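PDB 6EU6: ammonium transporter from Kuenenia stuttgartiensis, which probably serves as the ammonium-sensing membrane part of a histidine kinase that signals ammonium availability across the membrane. Local coordinates for residues A[63-67]-A[96-100]; A[72-76]-A[138-142]; A[85-90]-A[147-151]. All coordinates share one frame; numbering follows the deposited sequence.

From the N terminus, the end of helix 40-67 comes first: its residues 63-67 meet residues 96-100 of helix 93-114 in contact 1, closing the hairpin-and-loop excursion between the two helices. Contact 2 joins the turn 72-76 to residues 138-142, closing a longer loop that takes in helix 93-114 and most of helix 121-144. Contact 3 pairs loops 85-90 and 147-151 and spans both helices entirely. The first segments come in the order 1, 2, 3 and the second segments repeat it, so every pair crosses and none nests. Contact 1 touches both others: Met-66 O accepts a bond from His-141 ND1, and Phe-67 O bonds Ser-149 OG. Contacts 2 and 3 stay about 7 Å apart at their nearest atoms.

Contact 1 (A[63-67]-A[96-100]); sequences FGFMF and FFFFQ
Two helices of the ammonium transporter fold, 40-67 and 93-114, cross through an aromatic cluster in which Phe-63 and Phe-67 meet Phe-96, Phe-97 and Gln-100. The axes of the short segments run at 100° and come no nearer than 11.7 Å, a spacing bridged by rings. Phe-63 sets its CG anti to the backbone N (chi1 -176°), which carries the ring across the gap. Over one face lies Phe-97, tightly packed, with CE2 3.2 Å from Phe-63 CG; the two rings are obliquely turned. At the rim, Phe-63 CE1 lies 3.7 Å from Phe-96 CE2. Phe-96 also points its edge at the face of Phe-67 in a T-shaped pair, centroids 5.1 Å apart and planes at 75°. Shortening Phe-63 to an alanine is likely to open a gap against Phe-97 and leave the CE2 edge of Phe-96 without its neighbour. No hydrogen bond links the segments, so the evidence is for apolar packing, joined by one amide: bent at chi2, Gln-100 crosses Phe-67 at about a right angle. Its NE2 has a weak bond to a bound MES molecule, while OE1 sits 3.4 Å from Phe-67 CZ at the ring's edge.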
loop_
_atom_site.group_PDB
_atom_site.type_symbol
_atom_site.label_atom_id
_atom_site.label_comp_id
_atom_site.label_asym_id
_atom_site.label_seq_id
_atom_site.Cartn_x
_atom_site.Cartn_y
_atom_site.Cartn_z
ATOM N N PHE A 63 -16.794 -15.585 -14.072
ATOM C CA PHE A 63 -15.666 -16.422 -14.322
ATOM C C PHE A 63 -16.083 -17.578 -15.271
ATOM O O PHE A 63 -15.309 -17.968 -16.151
ATOM C CB PHE A 63 -15.073 -16.970 -13.040
ATOM C CG PHE A 63 -13.820 -17.790 -13.251
ATOM C CD1 PHE A 63 -12.556 -17.175 -13.280
ATOM C CD2 PHE A 63 -13.878 -19.186 -13.439
ATOM C CE1 PHE A 63 -11.414 -17.903 -13.484
ATOM C CE2 PHE A 63 -12.747 -19.907 -13.704
ATOM C CZ PHE A 63 -11.489 -19.290 -13.702
ATOM N N GLY A 64 -17.273 -18.140 -15.070
ATOM C CA GLY A 64 -17.682 -19.273 -15.893
ATOM C C GLY A 64 -17.880 -18.879 -17.348
ATOM O O GLY A 64 -17.330 -19.501 -18.238
ATOM N N PHE A 65 -18.585 -17.786 -17.561
ATOM C CA PHE A 65 -18.786 -17.271 -18.908
ATOM C C PHE A 65 -17.467 -17.000 -19.600
ATOM O O PHE A 65 -17.344 -17.200 -20.818
ATOM C CB PHE A 65 -19.585 -15.987 -18.914
ATOM C CG PHE A 65 -21.062 -16.146 -18.682
ATOM C CD1 PHE A 65 -21.724 -17.362 -18.814
ATOM C CD2 PHE A 65 -21.824 -15.032 -18.379
ATOM C CE1 PHE A 65 -23.102 -17.473 -18.600
ATOM C CE2 PHE A 65 -23.212 -15.120 -18.231
ATOM C CZ PHE A 65 -23.872 -16.365 -18.327
ATOM N N MET A 66 -16.481 -16.516 -18.844
ATOM C CA MET A 66 -15.226 -16.067 -19.409
ATOM C C MET A 66 -14.250 -17.236 -19.690
ATOM O O MET A 66 -13.596 -17.291 -20.724
ATOM C CB MET A 66 -14.540 -15.103 -18.425
ATOM C CG MET A 66 -13.280 -14.444 -19.015
ATOM S SD MET A 66 -13.035 -12.831 -18.160
ATOM C CE MET A 66 -11.450 -12.296 -18.879
ATOM N N PHE A 67 -14.137 -18.142 -18.737
ATOM C CA PHE A 67 -13.101 -19.166 -18.778
ATOM C C PHE A 67 -13.608 -20.628 -18.793
ATOM O O PHE A 67 -12.778 -21.545 -18.954
ATOM C CB PHE A 67 -12.150 -18.994 -17.574
ATOM C CG PHE A 67 -11.300 -17.757 -17.678
ATOM C CD1 PHE A 67 -10.281 -17.650 -18.661
ATOM C CD2 PHE A 67 -11.523 -16.694 -16.848
ATOM C CE1 PHE A 67 -9.546 -16.454 -18.774
ATOM C CE2 PHE A 67 -10.746 -15.553 -16.909
ATOM C CZ PHE A 67 -9.792 -15.413 -17.895
ATOM N N PHE A 96 -5.444 -18.272 -9.813
ATOM C CA PHE A 96 -5.877 -17.784 -11.116
ATOM C C PHE A 96 -7.246 -17.158 -10.979
ATOM O O PHE A 96 -7.526 -16.107 -11.537
ATOM C CB PHE A 96 -5.957 -18.927 -12.094
ATOM C CG PHE A 96 -6.361 -18.506 -13.457
ATOM C CD1 PHE A 96 -5.431 -17.983 -14.355
ATOM C CD2 PHE A 96 -7.676 -18.607 -13.850
ATOM C CE1 PHE A 96 -5.835 -17.623 -15.646
ATOM C CE2 PHE A 96 -8.096 -18.223 -15.126
ATOM C CZ PHE A 96 -7.167 -17.752 -16.035
ATOM N N PHE A 97 -8.151 -17.844 -10.290
ATOM C CA PHE A 97 -9.510 -17.366 -10.138
ATOM C C PHE A 97 -9.549 -15.967 -9.455
ATOM O O PHE A 97 -10.253 -15.061 -9.931
ATOM C CB PHE A 97 -10.299 -18.350 -9.306
ATOM C CG PHE A 97 -11.756 -18.116 -9.323
ATOM C CD1 PHE A 97 -12.353 -17.271 -8.432
ATOM C CD2 PHE A 97 -12.561 -18.836 -10.191
ATOM C CE1 PHE A 97 -13.717 -17.060 -8.430
ATOM C CE2 PHE A 97 -13.928 -18.667 -10.157
ATOM C CZ PHE A 97 -14.509 -17.744 -9.293
ATOM N N PHE A 98 -8.745 -15.788 -8.402
ATOM C CA PHE A 98 -8.803 -14.544 -7.688
ATOM C C PHE A 98 -8.167 -13.424 -8.503
ATOM O O PHE A 98 -8.667 -12.291 -8.493
ATOM C CB PHE A 98 -8.133 -14.662 -6.313
ATOM C CG PHE A 98 -8.251 -13.403 -5.491
ATOM C CD1 PHE A 98 -9.498 -12.817 -5.238
ATOM C CD2 PHE A 98 -7.127 -12.731 -5.074
ATOM C CE1 PHE A 98 -9.618 -11.610 -4.566
ATOM C CE2 PHE A 98 -7.239 -11.525 -4.379
ATOM C CZ PHE A 98 -8.481 -10.973 -4.115
ATOM N N PHE A 99 -7.051 -13.747 -9.142
ATOM C CA PHE A 99 -6.404 -12.853 -10.102
ATOM C C PHE A 99 -7.364 -12.331 -11.165
ATOM O O PHE A 99 -7.500 -11.121 -11.370
ATOM C CB PHE A 99 -5.192 -13.535 -10.694
ATOM C CG PHE A 99 -4.304 -12.616 -11.533
ATOM C CD1 PHE A 99 -3.425 -11.739 -10.944
ATOM C CD2 PHE A 99 -4.360 -12.644 -12.899
ATOM C CE1 PHE A 99 -2.579 -10.899 -11.738
ATOM C CE2 PHE A 99 -3.522 -11.839 -13.683
ATOM C CZ PHE A 99 -2.644 -10.931 -13.094
ATOM N N GLN A 100 -8.151 -13.223 -11.729
ATOM C CA GLN A 100 -9.066 -12.794 -12.748
ATOM C C GLN A 100 -10.236 -12.051 -12.094
ATOM O O GLN A 100 -10.788 -11.191 -12.716
ATOM C CB GLN A 100 -9.572 -13.991 -13.572
ATOM C CG GLN A 100 -8.491 -14.735 -14.365
ATOM C CD GLN A 100 -7.855 -13.833 -15.432
ATOM O OE1 GLN A 100 -8.475 -12.926 -15.921
ATOM N NE2 GLN A 100 -6.588 -14.064 -15.735
#

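Contact 2 (A[72-76]-A[138-142]); sequences MGLIG and IFGHW
The ring of His-141 meets the backbone of Gly-73 to Gly-76, the turn and second strand of a small beta hairpin, and that of Trp-142 meets Gly-73 O and Leu-74 O. Over the centre of one face of His-141 lies the carbonyl carbon of Ile-75, and Gly-76 N sits nearer the rim of the same face, 3.6 Å from His-141 ND1. At the imidazole edge, in its plane, is Gly-73 C, 3.7 Å from His-141 CD2. The indole of Trp-142 has Ile-138 O and Phe-139 CA of its own helix over one face, while Leu-74 C lies at its edge, in plane. Leu-74 and Ile-75 both face a single residue of strand 70-71, a classic beta bulge, and it is the bulged Leu-74 whose carbonyl turns to helix 121-144.

That carbonyl receives the one hydrogen bond between the segments, Trp-142 NE1 to Leu-74 O at 2.8 Å. The bond is bent, with an N-H...O angle of 141°; the donor stands 27° out of the carbonyl plane, although the oxygen stays close to the indole plane. The histidine is gripped from beyond the two segments: ND1 bonds Met-66 O at the end of helix 40-67, and NE2 bonds Ser-70 OG. Two bonds on separate nitrogens fix the rotation of the ring and keep its face against the peptide of Ile-75 and Gly-76. The strand itself is tied to helix 40-67 by a backbone bond from Gly-76 to Phe-65. Trp-155 and Trp-370 meet Trp-142 from other parts of the chain. Apart from these polar bonds, two isoleucines crossing obliquely complete the contact, with Ile-75 CD1 reaching Ile-138 CG1 at 3.7 Å.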
loop_
_atom_site.group_PDB
_atom_site.type_symbol
_atom_site.label_atom_id
_atom_site.label_comp_id
_atom_site.label_asym_id
_atom_site.label_seq_id
_atom_site.Cartn_x
_atom_site.Cartn_y
_atom_site.Cartn_z
ATOM N N MET A 72 -18.548 -22.975 -28.714
ATOM C CA MET A 72 -18.277 -22.373 -30.031
ATOM C C MET A 72 -17.349 -21.158 -30.046
ATOM O O MET A 72 -17.402 -20.391 -30.999
ATOM C CB MET A 72 -19.591 -21.974 -30.679
ATOM C CG MET A 72 -20.570 -23.147 -30.693
ATOM S SD MET A 72 -21.627 -23.193 -32.135
ATOM C CE MET A 72 -22.685 -21.754 -31.961
ATOM N N GLY A 73 -16.456 -21.034 -29.048
ATOM C CA GLY A 73 -15.596 -19.879 -28.938
ATOM C C GLY A 73 -16.339 -18.613 -28.620
ATOM O O GLY A 73 -15.759 -17.554 -28.720
ATOM N N LEU A 74 -17.594 -18.725 -28.174
ATOM C CA LEU A 74 -18.454 -17.611 -27.904
ATOM C C LEU A 74 -18.718 -17.294 -26.429
ATOM O O LEU A 74 -18.944 -16.134 -26.089
ATOM C CB LEU A 74 -19.835 -17.814 -28.578
ATOM C CG LEU A 74 -19.795 -17.771 -30.123
ATOM C CD1 LEU A 74 -21.143 -18.283 -30.664
ATOM C CD2 LEU A 74 -19.524 -16.373 -30.653
ATOM N N ILE A 75 -18.803 -18.311 -25.599
ATOM C CA ILE A 75 -19.171 -18.129 -24.199
ATOM C C ILE A 75 -18.862 -19.426 -23.469
ATOM O O ILE A 75 -18.939 -20.540 -24.037
ATOM C CB ILE A 75 -20.644 -17.738 -24.015
ATOM C CG1 ILE A 75 -20.921 -17.222 -22.588
ATOM C CG2 ILE A 75 -21.568 -18.957 -24.277
ATOM C CD1 ILE A 75 -22.237 -16.509 -22.510
ATOM N N GLY A 76 -18.440 -19.275 -22.226
ATOM C CA GLY A 76 -18.123 -20.383 -21.363
ATOM C C GLY A 76 -19.355 -20.966 -20.724
ATOM O O GLY A 76 -20.271 -20.219 -20.434
ATOM N N ILE A 138 -17.920 -12.141 -21.388
ATOM C CA ILE A 138 -18.144 -12.705 -22.737
ATOM C C ILE A 138 -17.073 -12.233 -23.725
ATOM O O ILE A 138 -16.438 -13.051 -24.375
ATOM C CB ILE A 138 -19.572 -12.395 -23.243
ATOM C CG1 ILE A 138 -20.560 -13.195 -22.412
ATOM C CG2 ILE A 138 -19.694 -12.752 -24.731
ATOM C CD1 ILE A 138 -22.012 -12.743 -22.508
ATOM N N PHE A 139 -16.803 -10.932 -23.773
ATOM C CA PHE A 139 -15.589 -10.472 -24.497
ATOM C C PHE A 139 -14.319 -11.131 -24.010
ATOM O O PHE A 139 -13.465 -11.507 -24.799
ATOM C CB PHE A 139 -15.426 -8.936 -24.537
ATOM C CG PHE A 139 -14.320 -8.485 -25.447
ATOM C CD1 PHE A 139 -12.993 -8.407 -24.984
ATOM C CD2 PHE A 139 -14.555 -8.212 -26.792
ATOM C CE1 PHE A 139 -11.945 -8.038 -25.856
ATOM C CE2 PHE A 139 -13.494 -7.856 -27.674
ATOM C CZ PHE A 139 -12.202 -7.751 -27.186
ATOM N N GLY A 140 -14.220 -11.350 -22.715
ATOM C CA GLY A 140 -13.050 -11.990 -22.178
ATOM C C GLY A 140 -12.893 -13.405 -22.709
ATOM O O GLY A 140 -11.784 -13.880 -22.878
ATOM N N HIS A 141 -14.017 -14.089 -22.861
ATOM C CA HIS A 141 -13.991 -15.448 -23.446
ATOM C C HIS A 141 -13.431 -15.371 -24.886
ATOM O O HIS A 141 -12.537 -16.133 -25.268
ATOM C CB HIS A 141 -15.363 -16.066 -23.458
ATOM C CG HIS A 141 -15.349 -17.498 -23.858
ATOM N ND1 HIS A 141 -14.977 -18.500 -22.988
ATOM C CD2 HIS A 141 -15.616 -18.103 -25.049
ATOM C CE1 HIS A 141 -15.056 -19.668 -23.606
ATOM N NE2 HIS A 141 -15.447 -19.454 -24.853
ATOM N N TRP A 142 -13.897 -14.386 -25.634
ATOM C CA TRP A 142 -13.482 -14.263 -27.038
ATOM C C TRP A 142 -11.992 -14.112 -27.152
ATOM O O TRP A 142 -11.379 -14.679 -28.077
ATOM C CB TRP A 142 -14.196 -13.121 -27.728
ATOM C CG TRP A 142 -15.665 -13.235 -27.729
ATOM C CD1 TRP A 142 -16.414 -14.344 -27.372
ATOM C CD2 TRP A 142 -16.600 -12.216 -28.057
ATOM N NE1 TRP A 142 -17.764 -14.038 -27.445
ATOM C CE2 TRP A 142 -17.883 -12.745 -27.884
ATOM C CE3 TRP A 142 -16.479 -10.895 -28.465
ATOM C CZ2 TRP A 142 -19.022 -11.993 -28.092
ATOM C CZ3 TRP A 142 -17.597 -10.188 -28.688
ATOM C CH2 TRP A 142 -18.840 -10.721 -28.490
#

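Contact 3 (A[85-90]-A[147-151]); sequences LALHPN and LFSPD
Phe-148 is overlapped on one face by Asn-90, whose CB stands 4.0 Å from the ring centroid and 28° off the ring normal, a CH-pi contact. It is the centre of the packing of two interhelical loops of the ammonium transporter fold: 85-90, a 3-10 turn followed by an irregular run into helix 93-114, lies against 147-151, which follows helix 121-144. A chi1 of -172° swings the phenyl ring out beside its own carbonyl carbon and into the other loop, where it is met from several directions.

Beyond CB, the amide of Asn-90 is tilted over the CD1-CE1 side of the ring, OD1 coming 3.4 Å from Phe-148 CE1. The polar role of that amide lies just past the segment, where OD1 caps the backbone N of Leu-92 at the start of the turn into helix 93-114. Thus one side chain both pads the phenylalanine and caps the chain ahead of the helix. On the opposite face the ring stacks with Phe-96, and Leu-85 CD1 approaches obliquely from that side, 3.5 Å from Phe-148 CZ.

His-88 arrives on the Asn-90 side but hardly overlaps the phenyl ring: the planes are within 22° of each other, yet the centroids lie 5.3 Å apart, slid past one another. The nearest approach is His-88 ND1 to Phe-148 CE2, 3.7 Å. This nitrogen is buried by the contact and has no polar partner in the model. Pro-150 CD lies 4.2 Å from the same ND1, bordering the imidazole on the surface. No hydrogen bond passes between the loops; the hydroxyl of Ser-149 is instead bonded to Phe-67 O, at the end of helix 40-67, which anchors this loop, and its OG meets only a carbon of the histidine here, His-88 CE1 at 3.7 Å.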
loop_
_atom_site.group_PDB
_atom_site.type_symbol
_atom_site.label_atom_id
_atom_site.label_comp_id
_atom_site.label_asym_id
_atom_site.label_seq_id
_atom_site.Cartn_x
_atom_site.Cartn_y
_atom_site.Cartn_z
ATOM N N LEU A 85 -13.385 -26.113 -9.534
ATOM C CA LEU A 85 -12.147 -25.423 -9.907
ATOM C C LEU A 85 -10.939 -26.317 -9.645
ATOM O O LEU A 85 -10.179 -26.591 -10.553
ATOM C CB LEU A 85 -12.012 -24.098 -9.136
ATOM C CG LEU A 85 -11.007 -23.122 -9.697
ATOM C CD1 LEU A 85 -11.473 -22.592 -11.042
ATOM C CD2 LEU A 85 -10.879 -21.971 -8.728
ATOM N N ALA A 86 -10.805 -26.776 -8.412
ATOM C CA ALA A 86 -9.782 -27.744 -7.966
ATOM C C ALA A 86 -9.584 -29.046 -8.808
ATOM O O ALA A 86 -8.543 -29.676 -8.713
ATOM C CB ALA A 86 -10.081 -28.136 -6.509
ATOM N N LEU A 87 -10.569 -29.464 -9.578
ATOM C CA LEU A 87 -10.411 -30.635 -10.435
ATOM C C LEU A 87 -9.725 -30.311 -11.760
ATOM O O LEU A 87 -9.215 -31.194 -12.433
ATOM C CB LEU A 87 -11.755 -31.246 -10.749
ATOM C CG LEU A 87 -12.269 -32.287 -9.766
ATOM C CD1 LEU A 87 -11.764 -32.130 -8.336
ATOM C CD2 LEU A 87 -13.785 -32.226 -9.851
ATOM N N HIS A 88 -9.752 -29.062 -12.152
ATOM C CA HIS A 88 -9.100 -28.727 -13.373
ATOM C C HIS A 88 -7.649 -28.974 -13.173
ATOM O O HIS A 88 -7.132 -28.752 -12.122
ATOM C CB HIS A 88 -9.391 -27.278 -13.740
ATOM C CG HIS A 88 -10.690 -27.125 -14.441
ATOM N ND1 HIS A 88 -10.785 -26.714 -15.743
ATOM C CD2 HIS A 88 -11.945 -27.424 -14.046
ATOM C CE1 HIS A 88 -12.048 -26.745 -16.119
ATOM N NE2 HIS A 88 -12.772 -27.167 -15.105
ATOM N N PRO A 89 -6.977 -29.411 -14.224
ATOM C CA PRO A 89 -5.555 -29.701 -14.289
ATOM C C PRO A 89 -4.761 -28.422 -14.422
ATOM O O PRO A 89 -3.573 -28.481 -14.250
ATOM C CB PRO A 89 -5.442 -30.491 -15.564
ATOM C CG PRO A 89 -6.479 -29.896 -16.438
ATOM C CD PRO A 89 -7.620 -29.577 -15.533
ATOM N N ASN A 90 -5.410 -27.313 -14.789
ATOM C CA ASN A 90 -4.761 -26.032 -14.847
ATOM C C ASN A 90 -4.262 -25.844 -13.464
ATOM O O ASN A 90 -4.990 -25.761 -12.491
ATOM C CB ASN A 90 -5.675 -24.890 -15.128
ATOM C CG ASN A 90 -4.952 -23.581 -14.990
ATOM O OD1 ASN A 90 -4.597 -23.175 -13.896
ATOM N ND2 ASN A 90 -4.675 -22.948 -16.102
ATOM N N LEU A 147 -7.439 -19.756 -21.951
ATOM C CA LEU A 147 -6.319 -19.650 -20.964
ATOM C C LEU A 147 -6.423 -20.673 -19.831
ATOM O O LEU A 147 -5.438 -21.061 -19.262
ATOM C CB LEU A 147 -6.321 -18.248 -20.332
ATOM C CG LEU A 147 -5.140 -17.635 -19.591
ATOM C CD1 LEU A 147 -3.963 -17.438 -20.521
ATOM C CD2 LEU A 147 -5.634 -16.276 -19.056
ATOM N N PHE A 148 -7.626 -21.033 -19.430
ATOM C CA PHE A 148 -7.772 -21.854 -18.223
ATOM C C PHE A 148 -8.222 -23.299 -18.548
ATOM O O PHE A 148 -7.615 -24.251 -18.032
ATOM C CB PHE A 148 -8.804 -21.215 -17.264
ATOM C CG PHE A 148 -8.870 -21.878 -15.938
ATOM C CD1 PHE A 148 -7.820 -21.747 -15.017
ATOM C CD2 PHE A 148 -9.929 -22.702 -15.624
ATOM C CE1 PHE A 148 -7.895 -22.383 -13.779
ATOM C CE2 PHE A 148 -10.007 -23.341 -14.382
ATOM C CZ PHE A 148 -8.990 -23.169 -13.457
ATOM N N SER A 149 -9.301 -23.437 -19.325
ATOM C CA SER A 149 -9.996 -24.722 -19.567
ATOM C C SER A 149 -9.219 -25.404 -20.691
ATOM O O SER A 149 -8.748 -24.732 -21.644
ATOM C CB SER A 149 -11.466 -24.524 -19.961
ATOM O OG SER A 149 -12.297 -24.292 -18.830
ATOM N N PRO A 150 -9.074 -26.746 -20.594
ATOM C CA PRO A 150 -8.208 -27.508 -21.547
ATOM C C PRO A 150 -8.732 -27.488 -22.988
ATOM O O PRO A 150 -9.930 -27.543 -23.187
ATOM C CB PRO A 150 -8.238 -28.934 -20.984
ATOM C CG PRO A 150 -9.541 -29.027 -20.266
ATOM C CD PRO A 150 -9.825 -27.648 -19.699
ATOM N N ASP A 151 -7.847 -27.314 -23.966
ATOM C CA ASP A 151 -8.169 -27.595 -25.372
ATOM C C ASP A 151 -9.282 -26.779 -25.962
ATOM O O ASP A 151 -10.171 -27.365 -26.574
ATOM C CB ASP A 151 -8.553 -29.074 -25.546
ATOM C CG ASP A 151 -7.523 -30.026 -24.968
ATOM O OD1 ASP A 151 -6.333 -29.875 -25.333
ATOM O OD2 ASP A 151 -7.905 -30.921 -24.160
#